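PDB 2JEP: xyloglucanase from Paenibacillus pabuli, which hydrolyses the beta-1,4-linked glucan backbone of xyloglucan, a plant cell-wall polysaccharide, as a glycoside hydrolase of family 5. Local coordinates for residues P72-K77 against S377-T382; G186-P191 against G226-I231; T209-G214 against P243-R248; P268-G273 against K291-G296. One frame throughout, in Å; residues are numbered along the deposited sequence.

Contact 1 of 4, residues P72-K77 against S377-T382; sequences PELIKK and SNNTVT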
loop_
_atom_site.group_PDB
_atom_site.type_symbol
_atom_site.label_atom_id
_atom_site.label_comp_id
_atom_site.label_asym_id
_atom_site.label_seq_id
_atom_site.Cartn_x
_atom_site.Cartn_y
_atom_site.Cartn_z
ATOM N N PRO A 72 -8.084 16.080 -10.651
ATOM C CA PRO A 72 -7.059 16.707 -9.845
ATOM C C PRO A 72 -7.594 17.332 -8.563
ATOM O O PRO A 72 -6.873 17.435 -7.565
ATOM C CB PRO A 72 -6.453 17.770 -10.776
ATOM C CG PRO A 72 -7.148 17.690 -12.014
ATOM C CD PRO A 72 -8.141 16.601 -12.019
ATOM N N GLU A 73 -8.859 17.757 -8.588
ATOM C CA GLU A 73 -9.455 18.402 -7.425
ATOM C C GLU A 73 -9.477 17.479 -6.205
ATOM O O GLU A 73 -9.342 17.944 -5.082
ATOM C CB GLU A 73 -10.870 18.892 -7.731
ATOM C CG GLU A 73 -10.915 20.112 -8.681
ATOM C CD GLU A 73 -10.774 19.798 -10.154
ATOM O OE1 GLU A 73 -10.641 18.637 -10.561
ATOM O OE2 GLU A 73 -10.808 20.782 -10.925
ATOM N N LEU A 74 -9.688 16.188 -6.409
ATOM C CA LEU A 74 -9.679 15.250 -5.281
ATOM C C LEU A 74 -8.311 15.237 -4.619
ATOM O O LEU A 74 -8.186 15.303 -3.394
ATOM C CB LEU A 74 -10.090 13.840 -5.728
ATOM C CG LEU A 74 -10.058 12.770 -4.642
ATOM C CD1 LEU A 74 -10.951 13.115 -3.426
ATOM C CD2 LEU A 74 -10.411 11.401 -5.233
ATOM N N ILE A 75 -7.273 15.150 -5.432
ATOM C CA ILE A 75 -5.924 15.089 -4.894
ATOM C C ILE A 75 -5.556 16.397 -4.188
ATOM O O ILE A 75 -4.929 16.382 -3.122
ATOM C CB ILE A 75 -4.913 14.747 -6.002
ATOM C CG1 ILE A 75 -5.256 13.399 -6.685
ATOM C CG2 ILE A 75 -3.495 14.709 -5.440
ATOM C CD1 ILE A 75 -5.545 12.216 -5.712
ATOM N N LYS A 76 -6.026 17.526 -4.720
ATOM C CA LYS A 76 -5.805 18.801 -4.056
ATOM C C LYS A 76 -6.496 18.854 -2.703
ATOM O O LYS A 76 -5.946 19.425 -1.748
ATOM C CB LYS A 76 -6.231 19.961 -4.952
ATOM C CG LYS A 76 -5.286 20.189 -6.106
ATOM C CD LYS A 76 -5.724 21.373 -6.957
ATOM C CE LYS A 76 -4.702 21.691 -8.051
ATOM N NZ LYS A 76 -5.293 22.457 -9.189
ATOM N N LYS A 77 -7.680 18.269 -2.605
ATOM C CA LYS A 77 -8.420 18.236 -1.336
ATOM C C LYS A 77 -7.694 17.390 -0.295
ATOM O O LYS A 77 -7.589 17.769 0.884
ATOM C CB LYS A 77 -9.829 17.703 -1.592
ATOM C CG LYS A 77 -10.801 17.833 -0.450
ATOM C CD LYS A 77 -11.259 19.275 -0.267
ATOM C CE LYS A 77 -12.147 19.398 0.959
ATOM N NZ LYS A 77 -12.588 20.803 1.169
ATOM N N SER A 377 -17.658 12.482 -4.855
ATOM C CA SER A 377 -18.607 13.177 -5.731
ATOM C C SER A 377 -18.561 14.677 -5.647
ATOM O O SER A 377 -18.891 15.314 -6.639
ATOM C CB SER A 377 -20.017 12.761 -5.380
ATOM O OG SER A 377 -20.135 11.422 -5.698
ATOM N N ASN A 378 -18.198 15.268 -4.490
ATOM C CA ASN A 378 -18.092 16.751 -4.350
ATOM C C ASN A 378 -16.868 17.321 -3.655
ATOM O O ASN A 378 -16.847 18.518 -3.330
ATOM C CB ASN A 378 -19.375 17.362 -3.777
ATOM C CG ASN A 378 -19.666 16.911 -2.390
ATOM O OD1 ASN A 378 -20.797 17.056 -1.877
ATOM N ND2 ASN A 378 -18.672 16.375 -1.752
ATOM N N ASN A 379 -15.850 16.497 -3.438
ATOM C CA ASN A 379 -14.647 16.903 -2.758
ATOM C C ASN A 379 -14.947 17.595 -1.500
ATOM O O ASN A 379 -14.374 18.643 -1.199
ATOM C CB ASN A 379 -13.773 17.809 -3.621
ATOM C CG ASN A 379 -13.325 17.120 -4.799
ATOM O OD1 ASN A 379 -12.860 16.024 -4.664
ATOM N ND2 ASN A 379 -13.571 17.681 -6.016
ATOM N N THR A 380 -15.789 16.948 -0.701
ATOM C CA THR A 380 -16.005 17.416 0.627
ATOM C C THR A 380 -15.413 16.415 1.604
ATOM O O THR A 380 -15.263 15.222 1.304
ATOM C CB THR A 380 -17.490 17.616 0.913
ATOM O OG1 THR A 380 -18.180 16.390 0.682
ATOM C CG2 THR A 380 -18.061 18.753 0.026
ATOM N N VAL A 381 -15.050 16.919 2.752
ATOM C CA VAL A 381 -14.636 16.061 3.851
ATOM C C VAL A 381 -15.846 15.405 4.476
ATOM O O VAL A 381 -16.819 16.086 4.765
ATOM C CB VAL A 381 -13.913 16.899 4.937
ATOM C CG1 VAL A 381 -13.601 16.060 6.167
ATOM C CG2 VAL A 381 -12.626 17.544 4.360
ATOM N N THR A 382 -15.789 14.098 4.709
ATOM C CA THR A 382 -16.857 13.406 5.404
ATOM C C THR A 382 -16.469 12.899 6.805
ATOM O O THR A 382 -17.349 12.548 7.596
ATOM C CB THR A 382 -17.361 12.210 4.587
ATOM O OG1 THR A 382 -16.234 11.396 4.279
ATOM C CG2 THR A 382 -18.077 12.677 3.311
HETATM O O HOH W 1 -15.020 20.106 2.997
HETATM O O HOH W 2 -13.961 21.392 -1.672
#
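Leu74 and Asn379 mark the closest approach of the two backbones, their CA atoms 5.8 Å apart: the first turns of helix 72-80 lie against a hairpin tip. Asn379 has phi and psi of 49° and 51°, left-handed values that asparagine tolerates well at a tight turn. Together with Thr380 it faces Asn375 in a G1 beta bulge, which closes the small antiparallel pair of strands 374-375 and 380-381. In the sequence the hairpin follows the last TIM-barrel strand, 357-362, whereas helix 72-80 comes between the first two.

The Asn379 amide leans on the helix through both of its ends, in van der Waals contact: OD1 sits 3.3 Å from Leu74 CA, and ND2 lies 3.4 Å from Glu73 CB. Lys77 is bent at chi2 (74°); its CE lies 3.2 Å from Asn379 O and also touches Val381 CG2, the lysine and valine side chains crossing at about a right angle. A long, flexible lysine suits this surface site because its methylenes pack while NZ reaches water. One water accepts from Lys77 NZ (3.1 Å) and from Val381 N; a second accepts from Lys77 NZ and donates to Asn379 O (2.8 Å).

Contact 2 of 4, residues G186-P191 against G226-I231; sequences GNYGNP and GWNTNI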
loop_
_atom_site.group_PDB
_atom_site.type_symbol
_atom_site.label_atom_id
_atom_site.label_comp_id
_atom_site.label_asym_id
_atom_site.label_seq_id
_atom_site.Cartn_x
_atom_site.Cartn_y
_atom_site.Cartn_z
ATOM N N GLY A 186 -3.478 -17.478 -0.662
ATOM C CA GLY A 186 -4.842 -17.574 -0.103
ATOM C C GLY A 186 -4.986 -18.075 1.323
ATOM O O GLY A 186 -6.086 -17.953 1.921
ATOM N N ASN A 187 -3.934 -18.678 1.861
ATOM C CA ASN A 187 -3.939 -19.323 3.168
ATOM C C ASN A 187 -3.355 -18.357 4.187
ATOM O O ASN A 187 -2.299 -17.780 3.955
ATOM C CB ASN A 187 -3.065 -20.597 3.038
ATOM C CG ASN A 187 -2.772 -21.317 4.365
ATOM O OD1 ASN A 187 -3.102 -20.861 5.460
ATOM N ND2 ASN A 187 -2.081 -22.455 4.241
ATOM N N TYR A 188 -4.054 -18.184 5.312
ATOM C CA TYR A 188 -3.654 -17.213 6.350
ATOM C C TYR A 188 -2.723 -17.768 7.398
ATOM O O TYR A 188 -2.312 -17.011 8.325
ATOM C CB TYR A 188 -4.893 -16.642 7.026
ATOM C CG TYR A 188 -5.572 -15.711 6.100
ATOM C CD1 TYR A 188 -6.544 -16.160 5.218
ATOM C CD2 TYR A 188 -5.220 -14.369 6.072
ATOM C CE1 TYR A 188 -7.162 -15.285 4.348
ATOM C CE2 TYR A 188 -5.813 -13.510 5.216
ATOM C CZ TYR A 188 -6.771 -13.961 4.350
ATOM O OH TYR A 188 -7.390 -13.110 3.491
ATOM N N GLY A 189 -2.387 -19.051 7.256
ATOM C CA GLY A 189 -1.440 -19.707 8.126
ATOM C C GLY A 189 -0.036 -19.543 7.600
ATOM O O GLY A 189 0.245 -18.693 6.759
ATOM N N ASN A 190 0.872 -20.326 8.138
ATOM C CA ASN A 190 2.285 -20.129 7.902
ATOM C C ASN A 190 2.557 -20.293 6.406
ATOM O O ASN A 190 2.027 -21.200 5.747
ATOM C CB ASN A 190 3.146 -21.105 8.708
ATOM C CG ASN A 190 3.092 -20.855 10.222
ATOM O OD1 ASN A 190 2.495 -19.895 10.693
ATOM N ND2 ASN A 190 3.746 -21.733 10.980
ATOM N N PRO A 191 3.391 -19.418 5.856
ATOM C CA PRO A 191 3.699 -19.470 4.431
ATOM C C PRO A 191 4.459 -20.701 3.990
ATOM O O PRO A 191 5.431 -21.133 4.612
ATOM C CB PRO A 191 4.591 -18.260 4.208
ATOM C CG PRO A 191 4.769 -17.632 5.484
ATOM C CD PRO A 191 4.018 -18.276 6.525
ATOM N N GLY A 226 6.739 -8.392 2.083
ATOM C CA GLY A 226 6.788 -9.826 2.297
ATOM C C GLY A 226 5.415 -10.457 2.130
ATOM O O GLY A 226 4.531 -9.918 1.472
ATOM N N TRP A 227 5.254 -11.641 2.700
ATOM C CA TRP A 227 4.083 -12.480 2.488
ATOM C C TRP A 227 2.798 -11.814 2.974
ATOM O O TRP A 227 2.652 -11.530 4.168
ATOM C CB TRP A 227 4.285 -13.789 3.250
ATOM C CG TRP A 227 3.247 -14.827 3.026
ATOM C CD1 TRP A 227 2.153 -15.089 3.791
ATOM C CD2 TRP A 227 3.261 -15.816 1.993
ATOM N NE1 TRP A 227 1.481 -16.171 3.297
ATOM C CE2 TRP A 227 2.131 -16.637 2.185
ATOM C CE3 TRP A 227 4.120 -16.089 0.918
ATOM C CZ2 TRP A 227 1.837 -17.712 1.360
ATOM C CZ3 TRP A 227 3.833 -17.151 0.101
ATOM C CH2 TRP A 227 2.698 -17.953 0.320
ATOM N N ASN A 228 1.872 -11.591 2.042
ATOM C CA ASN A 228 0.547 -11.042 2.363
ATOM C C ASN A 228 0.611 -9.745 3.156
ATOM O O ASN A 228 -0.319 -9.444 3.896
ATOM C CB ASN A 228 -0.347 -12.040 3.089
ATOM C CG ASN A 228 -1.799 -11.700 2.929
ATOM O OD1 ASN A 228 -2.198 -11.071 1.927
ATOM N ND2 ASN A 228 -2.611 -12.140 3.881
ATOM N N THR A 229 1.665 -8.964 2.968
ATOM C CA THR A 229 1.887 -7.717 3.717
ATOM C C THR A 229 1.736 -7.913 5.238
ATOM O O THR A 229 1.406 -6.984 5.967
ATOM C CB THR A 229 1.067 -6.525 3.202
ATOM O OG1 THR A 229 -0.326 -6.780 3.321
ATOM C CG2 THR A 229 1.428 -6.175 1.763
ATOM N N ASN A 230 2.032 -9.130 5.698
ATOM C CA ASN A 230 1.817 -9.493 7.098
ATOM C C ASN A 230 3.096 -9.260 7.904
ATOM O O ASN A 230 4.145 -9.860 7.605
ATOM C CB ASN A 230 1.410 -10.970 7.142
ATOM C CG ASN A 230 1.144 -11.481 8.522
ATOM O OD1 ASN A 230 2.037 -11.698 9.300
ATOM N ND2 ASN A 230 -0.113 -11.712 8.805
ATOM N N ILE A 231 3.001 -8.449 8.956
ATOM C CA ILE A 231 4.188 -8.141 9.767
ATOM C C ILE A 231 4.880 -9.400 10.305
ATOM O O ILE A 231 6.073 -9.593 10.098
ATOM C CB ILE A 231 3.834 -7.167 10.912
ATOM C CG1 ILE A 231 3.580 -5.756 10.329
ATOM C CG2 ILE A 231 4.942 -7.126 11.965
ATOM C CD1 ILE A 231 3.033 -4.727 11.335
HETATM O O HOH W 3 0.164 -19.106 3.974
HETATM O O HOH W 4 -0.524 -16.277 5.370
#
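Pro191 and Trp227 supply the apolar part of this contact. Pro191 CB stands over one face of the indole, 3.6 Å from the centroid of its five-membered ring and 13° off the normal, a CH-pi interaction. Proline suits the place because its compact ring offers C-H groups to the flat, electron-rich indole. Trp227 CG is anti to the backbone N (chi1 -174°), and the indole beyond it receives Pro191 on one face. Tyr196, from helix 193-211, packs against both Pro191 and Trp227.

Both segments belong to loops that follow TIM-barrel strands, 175-178 and 222-225, and so lie at the C-terminal ends of the strands, where the active site of such barrels is found.

Polar contact is made through water. At the indole edge, in its plane, a water accepts from Trp227 NE1 at 2.9 Å and lies within donating distance of both Asn187 O (2.7 Å) and Gly189 O (2.9 Å). A second water reaches the same two carbonyls but takes only a weak bond from NE1. Between the two carbonyls the chain makes an Asx turn, in which Gly189 N donates to Asn187 OD1 at 2.6 Å, a place that suits asparagine.

A looser van der Waals contact completes the set: Asn228 ND2 comes 3.7 Å from Tyr188 CE2, the amide and ring planes 66° apart. Tyr188 also meets Phe184 edge-to-face.

Contact 3 of 4, residues T209-G214 against P243-R248; sequences TVRQTG and PTDNYR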
loop_
_atom_site.group_PDB
_atom_site.type_symbol
_atom_site.label_atom_id
_atom_site.label_comp_id
_atom_site.label_asym_id
_atom_site.label_seq_id
_atom_site.Cartn_x
_atom_site.Cartn_y
_atom_site.Cartn_z
ATOM N N THR A 209 15.146 -5.207 -12.714
ATOM C CA THR A 209 14.557 -4.736 -13.954
ATOM C C THR A 209 14.393 -3.226 -13.938
ATOM O O THR A 209 14.736 -2.540 -14.903
ATOM C CB THR A 209 13.181 -5.431 -14.188
ATOM O OG1 THR A 209 13.374 -6.844 -14.331
ATOM C CG2 THR A 209 12.479 -4.903 -15.411
ATOM N N VAL A 210 13.844 -2.698 -12.849
ATOM C CA VAL A 210 13.653 -1.250 -12.762
ATOM C C VAL A 210 14.983 -0.521 -12.873
ATOM O O VAL A 210 15.082 0.497 -13.579
ATOM C CB VAL A 210 12.914 -0.873 -11.455
ATOM C CG1 VAL A 210 13.013 0.634 -11.189
ATOM C CG2 VAL A 210 11.467 -1.356 -11.537
ATOM N N ARG A 211 16.006 -1.003 -12.172
ATOM C CA ARG A 211 17.274 -0.282 -12.173
ATOM C C ARG A 211 17.866 -0.189 -13.576
ATOM O O ARG A 211 18.552 0.773 -13.877
ATOM C CB ARG A 211 18.297 -0.961 -11.265
ATOM C CG ARG A 211 17.988 -0.972 -9.784
ATOM C CD ARG A 211 17.555 0.338 -9.230
ATOM N NE ARG A 211 17.407 0.298 -7.795
ATOM C CZ ARG A 211 16.782 1.233 -7.103
ATOM N NH1 ARG A 211 16.179 2.236 -7.731
ATOM N NH2 ARG A 211 16.733 1.128 -5.786
ATOM N N GLN A 212 17.635 -1.198 -14.402
ATOM C CA GLN A 212 18.264 -1.243 -15.728
ATOM C C GLN A 212 17.483 -0.482 -16.799
ATOM O O GLN A 212 17.902 -0.447 -17.963
ATOM C CB GLN A 212 18.504 -2.681 -16.132
ATOM C CG GLN A 212 19.511 -3.362 -15.234
ATOM C CD GLN A 212 19.666 -4.805 -15.585
ATOM O OE1 GLN A 212 19.040 -5.672 -14.975
ATOM N NE2 GLN A 212 20.470 -5.079 -16.605
ATOM N N THR A 213 16.362 0.114 -16.428
ATOM C CA THR A 213 15.753 1.067 -17.297
ATOM C C THR A 213 16.458 2.392 -17.085
ATOM O O THR A 213 17.307 2.545 -16.197
ATOM C CB THR A 213 14.235 1.197 -17.084
ATOM O OG1 THR A 213 13.971 1.690 -15.762
ATOM C CG2 THR A 213 13.553 -0.161 -17.295
ATOM N N GLY A 214 16.089 3.354 -17.905
ATOM C CA GLY A 214 16.723 4.635 -17.883
ATOM C C GLY A 214 16.333 5.594 -16.783
ATOM O O GLY A 214 15.617 5.288 -15.821
ATOM N N PRO A 243 16.091 -8.095 -1.060
ATOM C CA PRO A 243 16.717 -8.165 -2.364
ATOM C C PRO A 243 18.095 -7.528 -2.382
ATOM O O PRO A 243 18.353 -6.610 -1.613
ATOM C CB PRO A 243 15.768 -7.364 -3.252
ATOM C CG PRO A 243 15.026 -6.509 -2.358
ATOM C CD PRO A 243 14.940 -7.179 -1.048
ATOM N N THR A 244 18.966 -7.995 -3.270
ATOM C CA THR A 244 20.177 -7.261 -3.580
ATOM C C THR A 244 19.794 -6.115 -4.523
ATOM O O THR A 244 18.719 -6.114 -5.108
ATOM C CB THR A 244 21.229 -8.170 -4.268
ATOM O OG1 THR A 244 20.694 -8.723 -5.482
ATOM C CG2 THR A 244 21.657 -9.319 -3.348
ATOM N N ASP A 245 20.682 -5.146 -4.696
ATOM C CA ASP A 245 20.383 -4.010 -5.566
ATOM C C ASP A 245 21.647 -3.587 -6.306
ATOM O O ASP A 245 22.043 -2.427 -6.306
ATOM C CB ASP A 245 19.789 -2.877 -4.710
ATOM C CG ASP A 245 19.040 -1.822 -5.527
ATOM O OD1 ASP A 245 18.903 -1.958 -6.758
ATOM O OD2 ASP A 245 18.577 -0.850 -4.903
ATOM N N ASN A 246 22.259 -4.565 -6.968
ATOM C CA ASN A 246 23.587 -4.351 -7.552
ATOM C C ASN A 246 23.590 -3.544 -8.846
ATOM O O ASN A 246 24.650 -3.092 -9.290
ATOM C CB ASN A 246 24.291 -5.684 -7.759
ATOM C CG ASN A 246 24.582 -6.398 -6.476
ATOM O OD1 ASN A 246 24.338 -7.630 -6.365
ATOM N ND2 ASN A 246 25.098 -5.678 -5.503
ATOM N N TYR A 247 22.417 -3.335 -9.455
ATOM C CA TYR A 247 22.307 -2.502 -10.656
ATOM C C TYR A 247 21.951 -1.049 -10.368
ATOM O O TYR A 247 21.746 -0.262 -11.303
ATOM C CB TYR A 247 21.293 -3.084 -11.656
ATOM C CG TYR A 247 21.687 -4.453 -12.138
ATOM C CD1 TYR A 247 22.525 -4.603 -13.246
ATOM C CD2 TYR A 247 21.269 -5.603 -11.471
ATOM C CE1 TYR A 247 22.892 -5.863 -13.692
ATOM C CE2 TYR A 247 21.643 -6.872 -11.897
ATOM C CZ TYR A 247 22.458 -6.988 -13.012
ATOM O OH TYR A 247 22.847 -8.230 -13.448
ATOM N N ARG A 248 21.841 -0.687 -9.086
ATOM C CA ARG A 248 21.446 0.649 -8.715
ATOM C C ARG A 248 22.551 1.637 -9.063
ATOM O O ARG A 248 23.721 1.266 -9.253
ATOM C CB ARG A 248 21.124 0.723 -7.222
ATOM C CG ARG A 248 22.335 0.722 -6.335
ATOM C CD ARG A 248 21.952 0.616 -4.897
ATOM N NE ARG A 248 23.079 0.934 -4.043
ATOM C CZ ARG A 248 23.018 1.037 -2.731
ATOM N NH1 ARG A 248 21.884 0.785 -2.080
ATOM N NH2 ARG A 248 24.105 1.366 -2.060
#
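Arg211 turns back on itself to reach Asp245: CG is anti to the carbonyl carbon (chi1 -66°) and the chain bends again at chi2 (-47°). Asp245 answers with CG anti to its backbone N, and its carboxylate meets the guanidinium edge. The grip is side-on: NE donates to Asp245 OD1 at 2.9 Å and NH2 of Arg211 donates to Asp245 OD2 at 2.8 Å, each oxygen using its syn lone pair. The two planar groups are 12° apart, and both acceptor oxygens lie close to the guanidinium plane.

Asp245 opens a type I turn to Arg248, which brings Tyr247 against the end of helix 193-211. There Tyr247 CB lies 3.7 Å from Arg211 CB, and, in the conformer given, the Gln212 side chain stacks flat over one face of the tyrosine ring, with CD 3.7 Å from Tyr247 CD1. A tyrosine suits this exposed spot, its ring giving the Gln212 side chain a flat face.

Arginine fits its place because NH1 also has acceptors, the carbonyls of Asn217 and Arg220. An alanine here would probably leave the Asp245 carboxylate without its charged mate and those two carbonyls without their shared donor. The paired, nearly coplanar bonds imply a salt bridge fixed in direction as well as distance, tying the helix end to the loop before strand 259-265.

Contact 4 of 4, residues P268-G273 against K291-G296; sequences PWDFAG and KKSTWG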
loop_
_atom_site.group_PDB
_atom_site.type_symbol
_atom_site.label_atom_id
_atom_site.label_comp_id
_atom_site.label_asym_id
_atom_site.label_seq_id
_atom_site.Cartn_x
_atom_site.Cartn_y
_atom_site.Cartn_z
ATOM N N PRO A 268 -7.090 -5.461 15.316
ATOM C CA PRO A 268 -7.754 -6.734 15.148
ATOM C C PRO A 268 -8.863 -6.642 14.125
ATOM O O PRO A 268 -9.647 -5.694 14.125
ATOM C CB PRO A 268 -8.323 -7.026 16.548
ATOM C CG PRO A 268 -8.608 -5.654 17.095
ATOM C CD PRO A 268 -7.594 -4.724 16.500
ATOM N N TRP A 269 -8.924 -7.638 13.246
ATOM C CA TRP A 269 -9.848 -7.595 12.112
ATOM C C TRP A 269 -11.293 -7.492 12.544
ATOM O O TRP A 269 -12.101 -6.847 11.880
ATOM C CB TRP A 269 -9.675 -8.850 11.267
ATOM C CG TRP A 269 -10.489 -8.866 10.009
ATOM C CD1 TRP A 269 -11.560 -9.668 9.739
ATOM C CD2 TRP A 269 -10.303 -8.031 8.862
ATOM N NE1 TRP A 269 -12.057 -9.381 8.487
ATOM C CE2 TRP A 269 -11.311 -8.374 7.935
ATOM C CE3 TRP A 269 -9.409 -6.991 8.540
ATOM C CZ2 TRP A 269 -11.406 -7.773 6.680
ATOM C CZ3 TRP A 269 -9.517 -6.388 7.282
ATOM C CH2 TRP A 269 -10.508 -6.800 6.369
ATOM N N ASP A 270 -11.650 -8.125 13.656
ATOM C CA ASP A 270 -13.018 -8.092 14.104
ATOM C C ASP A 270 -13.531 -6.662 14.294
ATOM O O ASP A 270 -14.688 -6.380 13.976
ATOM C CB ASP A 270 -13.276 -9.030 15.300
ATOM C CG ASP A 270 -12.459 -8.737 16.568
ATOM O OD1 ASP A 270 -11.627 -7.820 16.608
ATOM O OD2 ASP A 270 -12.672 -9.534 17.538
ATOM N N PHE A 271 -12.654 -5.773 14.755
ATOM C CA PHE A 271 -12.958 -4.349 14.806
ATOM C C PHE A 271 -12.831 -3.653 13.466
ATOM O O PHE A 271 -13.732 -2.931 13.040
ATOM C CB PHE A 271 -12.028 -3.650 15.824
ATOM C CG PHE A 271 -12.107 -2.151 15.795
ATOM C CD1 PHE A 271 -13.252 -1.494 16.207
ATOM C CD2 PHE A 271 -11.065 -1.400 15.279
ATOM C CE1 PHE A 271 -13.349 -0.098 16.134
ATOM C CE2 PHE A 271 -11.153 -0.017 15.180
ATOM C CZ PHE A 271 -12.310 0.643 15.608
ATOM N N ALA A 272 -11.673 -3.841 12.829
ATOM C CA ALA A 272 -11.276 -2.968 11.732
ATOM C C ALA A 272 -11.907 -3.307 10.397
ATOM O O ALA A 272 -12.133 -2.396 9.579
ATOM C CB ALA A 272 -9.760 -2.950 11.587
ATOM N N GLY A 273 -12.133 -4.593 10.141
ATOM C CA GLY A 273 -12.564 -4.994 8.812
ATOM C C GLY A 273 -13.745 -5.940 8.706
ATOM O O GLY A 273 -14.351 -6.054 7.628
ATOM N N LYS A 291 -18.438 -4.822 23.211
ATOM C CA LYS A 291 -18.268 -4.265 21.873
ATOM C C LYS A 291 -16.800 -4.047 21.509
ATOM O O LYS A 291 -16.500 -3.434 20.491
ATOM C CB LYS A 291 -19.080 -2.976 21.756
ATOM C CG LYS A 291 -20.564 -3.177 22.099
ATOM C CD LYS A 291 -21.373 -1.874 21.938
ATOM C CE LYS A 291 -22.827 -2.027 22.336
ATOM N NZ LYS A 291 -23.639 -0.811 22.011
ATOM N N LYS A 292 -15.897 -4.555 22.349
ATOM C CA LYS A 292 -14.451 -4.357 22.223
ATOM C C LYS A 292 -13.811 -5.727 22.045
ATOM O O LYS A 292 -14.245 -6.706 22.677
ATOM C CB LYS A 292 -13.912 -3.703 23.499
ATOM C CG LYS A 292 -12.460 -3.339 23.471
ATOM C CD LYS A 292 -11.995 -2.840 24.854
ATOM C CE LYS A 292 -10.624 -2.256 24.794
ATOM N NZ LYS A 292 -10.130 -1.782 26.147
ATOM N N SER A 293 -12.774 -5.824 21.216
ATOM C CA SER A 293 -12.072 -7.094 21.052
ATOM C C SER A 293 -11.421 -7.505 22.377
ATOM O O SER A 293 -11.265 -6.697 23.292
ATOM C CB SER A 293 -10.977 -6.967 19.988
ATOM O OG SER A 293 -11.469 -6.387 18.794
ATOM N N THR A 294 -11.004 -8.764 22.451
ATOM C CA THR A 294 -10.309 -9.276 23.638
ATOM C C THR A 294 -8.796 -9.287 23.456
ATOM O O THR A 294 -8.070 -9.680 24.370
ATOM C CB THR A 294 -10.795 -10.675 23.989
ATOM O OG1 THR A 294 -10.700 -11.500 22.839
ATOM C CG2 THR A 294 -12.245 -10.617 24.474
ATOM N N TRP A 295 -8.316 -8.832 22.297
ATOM C CA TRP A 295 -6.901 -8.825 21.978
ATOM C C TRP A 295 -6.694 -7.687 20.942
ATOM O O TRP A 295 -7.648 -7.029 20.527
ATOM C CB TRP A 295 -6.457 -10.186 21.410
ATOM C CG TRP A 295 -7.033 -10.437 20.039
ATOM C CD1 TRP A 295 -8.300 -10.843 19.751
ATOM C CD2 TRP A 295 -6.387 -10.223 18.764
ATOM N NE1 TRP A 295 -8.488 -10.914 18.391
ATOM C CE2 TRP A 295 -7.330 -10.542 17.763
ATOM C CE3 TRP A 295 -5.105 -9.814 18.375
ATOM C CZ2 TRP A 295 -7.038 -10.455 16.396
ATOM C CZ3 TRP A 295 -4.835 -9.717 17.025
ATOM C CH2 TRP A 295 -5.795 -10.045 16.049
ATOM N N GLY A 296 -5.444 -7.452 20.581
ATOM C CA GLY A 296 -5.165 -6.534 19.489
ATOM C C GLY A 296 -5.229 -5.061 19.851
ATOM O O GLY A 296 -5.416 -4.200 18.981
HETATM O O HOH W 5 -12.047 -10.233 20.142
HETATM O O HOH W 6 -10.842 -11.735 16.943
#
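The connection leaving barrel strand 259-265 of the TIM fold carries the short helix 269-272, and this contact folds a later part of it, residues 291-296, back against the helix start. Pro268, preceded by a cis peptide bond, occupies the N-cap position. Its CB lies over one face of the Trp295 indole, 3.9 Å from the centroid of the six-membered ring and offset toward the rim, a CH-pi contact, while CD reaches Gly296 O at 3.3 Å. Gly296 suits its place twice over, having a positive phi (79°) and a backbone so near Pro268 that a CB would collide with the proline's own.

In the helix, Asp270 CG lies between the backbone N and the carbonyl carbon (chi1 60°), which brings it within 3.4 Å of Ser293 OG. That hydroxyl donates to Asp270 OD1 at 2.6 Å, from above the carboxylate plane. Serine is small enough to sit buried here beside Pro268. An alanine in place of Asp270 would probably leave the Ser293 hydroxyl without its acceptor and two nearby waters without their carboxylate partner.

Those waters serve the other carboxylate oxygen. One donates to Asp270 OD2 at 2.8 Å and accepts from Thr294 N; the other makes a weak bond to OD2 and, in the indole plane, accepts from Trp295 NE1 at 2.9 Å.

Contact 4 is the buried one of the four; contacts 1, 2 and 3 lie at the surface, although each includes one buried residue. Contacts 2 and 3 both involve the chain around helix 193-211, contact 2 through the loop before it and contact 3 at its C-terminal end, and their segments alternate along the sequence. Contact 1 spans 300 residues and encloses the others. The chemistry differs accordingly: a charged pair bonds directly in contact 3, water carries the polar links of contacts 1 and 2, and contact 4 combines a direct hydroxyl-carboxylate bond with waters. Proline on tryptophan recurs in contacts 2 and 4, whose centres are about 19 Å apart.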